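Local coordinates for protein putative cathepsin d (Ixodes ricinus, PDB 5N7Q) that probably cleaves proteins internally as an aspartic endopeptidase of the pepsin-like A1 family, and is bound here by the inhibitor pepstatin A, at residues A[196-201]-A[223-228]. Numbering follows the deposited sequence. Where two conformers were deposited one is given.
Sequences YWQFHV and EAIADT
Phe199 and Ala224 form the hydrogen-bonded pair of an antiparallel ladder, with Phe199 N to Ala224 O and Ala224 N to Phe199 O both 2.9 Å. Ala226 N continues it to Trp197 O (3.0 Å), and one water accepts from Trp197 N and donates to Ala226 O. In one of two conformers of Glu223, Gln198 NE2 donates to Glu223 OE1 at 2.9 Å, nearly in the amide plane and onto the anti lone pair; the carboxylate is turned 64° from the amide, and this OE1 also bonds Thr192 OG1. On the Gln198 face of the sheet, Ile225 CD1 makes a CH-pi contact over the Tyr196 ring, 4.1 Å from its centroid, while CG2 meets Tyr196 CB at 3.5 Å. On the other, Val201 CG2 touches Ala224 CB at 3.6 Å; Phe199 CG sits between backbone N and carbonyl carbon (chi1 50°), and its ring meets Ala224 CB through CE1 and Ala226 CB through CE2, with Ala224 O over one face. Tyr196 OH bonds the inhibitor backbone, and Asp227, predicted catalytic, follows strand 223-226. Ladder and water thus hold Trp197, and Ile225 its neighbour Tyr196, beside that strand, consistent with a fixed position for the inhibitor-binding tyrosine.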
loop_
_atom_site.group_PDB
_atom_site.type_symbol
_atom_site.label_atom_id
_atom_site.label_comp_id
_atom_site.label_asym_id
_atom_site.label_seq_id
_atom_site.Cartn_x
_atom_site.Cartn_y
_atom_site.Cartn_z
ATOM N N TYR A 196 0.717 -8.588 8.447
ATOM C CA TYR A 196 0.882 -7.215 8.021
ATOM C C TYR A 196 2.135 -6.647 8.686
ATOM O O TYR A 196 2.716 -7.250 9.608
ATOM C CB TYR A 196 -0.323 -6.356 8.404
ATOM C CG TYR A 196 -1.683 -6.865 7.944
ATOM C CD1 TYR A 196 -1.977 -7.031 6.603
ATOM C CD2 TYR A 196 -2.710 -7.078 8.864
ATOM C CE1 TYR A 196 -3.220 -7.482 6.182
ATOM C CE2 TYR A 196 -3.973 -7.504 8.462
ATOM C CZ TYR A 196 -4.218 -7.705 7.111
ATOM O OH TYR A 196 -5.482 -8.141 6.717
ATOM N N TRP A 197 2.533 -5.480 8.229
ATOM C CA TRP A 197 3.539 -4.675 8.907
ATOM C C TRP A 197 2.855 -3.913 10.037
ATOM O O TRP A 197 2.435 -2.770 9.871
ATOM C CB TRP A 197 4.225 -3.747 7.915
ATOM C CG TRP A 197 5.183 -4.481 7.028
ATOM C CD1 TRP A 197 4.935 -5.019 5.781
ATOM C CD2 TRP A 197 6.568 -4.739 7.305
ATOM N NE1 TRP A 197 6.087 -5.591 5.292
ATOM C CE2 TRP A 197 7.097 -5.409 6.196
ATOM C CE3 TRP A 197 7.414 -4.431 8.382
ATOM C CZ2 TRP A 197 8.432 -5.794 6.131
ATOM C CZ3 TRP A 197 8.710 -4.810 8.334
ATOM C CH2 TRP A 197 9.230 -5.468 7.188
ATOM N N GLN A 198 2.636 -4.621 11.147
ATOM C CA GLN A 198 1.750 -4.202 12.232
ATOM C C GLN A 198 2.543 -3.763 13.458
ATOM O O GLN A 198 3.594 -4.348 13.761
ATOM C CB GLN A 198 0.819 -5.356 12.589
ATOM C CG GLN A 198 -0.322 -5.014 13.544
ATOM C CD GLN A 198 -1.338 -6.122 13.647
ATOM O OE1 GLN A 198 -1.663 -6.793 12.652
ATOM N NE2 GLN A 198 -1.845 -6.338 14.846
ATOM N N PHE A 199 2.038 -2.759 14.153
ATOM C CA PHE A 199 2.727 -2.180 15.317
ATOM C C PHE A 199 1.743 -1.449 16.209
ATOM O O PHE A 199 0.593 -1.235 15.836
ATOM C CB PHE A 199 3.857 -1.229 14.856
ATOM C CG PHE A 199 3.406 -0.236 13.836
ATOM C CD1 PHE A 199 2.859 0.981 14.223
ATOM C CD2 PHE A 199 3.457 -0.537 12.479
ATOM C CE1 PHE A 199 2.405 1.889 13.273
ATOM C CE2 PHE A 199 3.009 0.371 11.540
ATOM C CZ PHE A 199 2.472 1.578 11.928
ATOM N N HIS A 200 2.246 -1.063 17.376
ATOM C CA HIS A 200 1.450 -0.327 18.367
ATOM C C HIS A 200 1.547 1.178 18.157
ATOM O O HIS A 200 2.620 1.747 17.916
ATOM C CB HIS A 200 1.944 -0.707 19.763
ATOM C CG HIS A 200 1.190 -0.043 20.874
ATOM N ND1 HIS A 200 -0.080 -0.418 21.233
ATOM C CD2 HIS A 200 1.537 0.966 21.707
ATOM C CE1 HIS A 200 -0.491 0.334 22.235
ATOM N NE2 HIS A 200 0.462 1.193 22.526
ATOM N N VAL A 201 0.383 1.833 18.242
ATOM C CA VAL A 201 0.245 3.294 18.218
ATOM C C VAL A 201 -0.194 3.781 19.615
ATOM O O VAL A 201 -1.039 3.143 20.260
ATOM C CB VAL A 201 -0.757 3.714 17.123
ATOM C CG1 VAL A 201 -1.133 5.179 17.238
ATOM C CG2 VAL A 201 -0.173 3.376 15.747
ATOM N N GLU A 223 -3.602 -0.616 17.746
ATOM C CA GLU A 223 -2.744 -1.335 16.781
ATOM C C GLU A 223 -2.967 -0.690 15.410
ATOM O O GLU A 223 -4.062 -0.180 15.113
ATOM C CB GLU A 223 -3.052 -2.858 16.705
ATOM C CG GLU A 223 -2.589 -3.778 17.864
ATOM C CD GLU A 223 -1.085 -4.152 17.875
ATOM O OE1 GLU A 223 -0.601 -5.114 17.156
ATOM O OE2 GLU A 223 -0.395 -3.519 18.710
ATOM N N ALA A 224 -1.941 -0.722 14.561
ATOM C CA ALA A 224 -1.992 -0.180 13.213
ATOM C C ALA A 224 -1.100 -0.993 12.292
ATOM O O ALA A 224 -0.232 -1.732 12.734
ATOM C CB ALA A 224 -1.507 1.270 13.195
ATOM N N ILE A 225 -1.287 -0.812 10.989
ATOM C CA ILE A 225 -0.372 -1.358 9.960
ATOM C C ILE A 225 0.049 -0.249 9.016
ATOM O O ILE A 225 -0.695 0.735 8.832
ATOM C CB ILE A 225 -0.994 -2.564 9.180
ATOM C CG1 ILE A 225 -2.096 -2.109 8.199
ATOM C CG2 ILE A 225 -1.550 -3.592 10.181
ATOM C CD1 ILE A 225 -2.646 -3.208 7.305
ATOM N N ALA A 226 1.200 -0.413 8.395
ATOM C CA ALA A 226 1.653 0.479 7.328
ATOM C C ALA A 226 1.380 -0.210 5.997
ATOM O O ALA A 226 1.969 -1.232 5.714
ATOM C CB ALA A 226 3.120 0.790 7.484
ATOM N N ASP A 227 0.447 0.324 5.215
ATOM C CA ASP A 227 -0.037 -0.357 4.000
ATOM C C ASP A 227 0.002 0.542 2.779
ATOM O O ASP A 227 -0.897 1.348 2.563
ATOM C CB ASP A 227 -1.444 -0.884 4.188
ATOM C CG ASP A 227 -1.909 -1.696 3.023
ATOM O OD1 ASP A 227 -1.119 -1.944 2.088
ATOM O OD2 ASP A 227 -3.090 -2.129 3.043
ATOM N N THR A 228 1.038 0.361 1.969
ATOM C CA THR A 228 1.180 1.113 0.726
ATOM C C THR A 228 0.050 0.889 -0.286
ATOM O O THR A 228 -0.115 1.685 -1.203
ATOM C CB THR A 228 2.508 0.761 0.047
ATOM O OG1 THR A 228 2.547 -0.638 -0.193
ATOM C CG2 THR A 228 3.699 1.137 0.895
HETATM O O HOH W 1 1.043 -3.982 6.226
#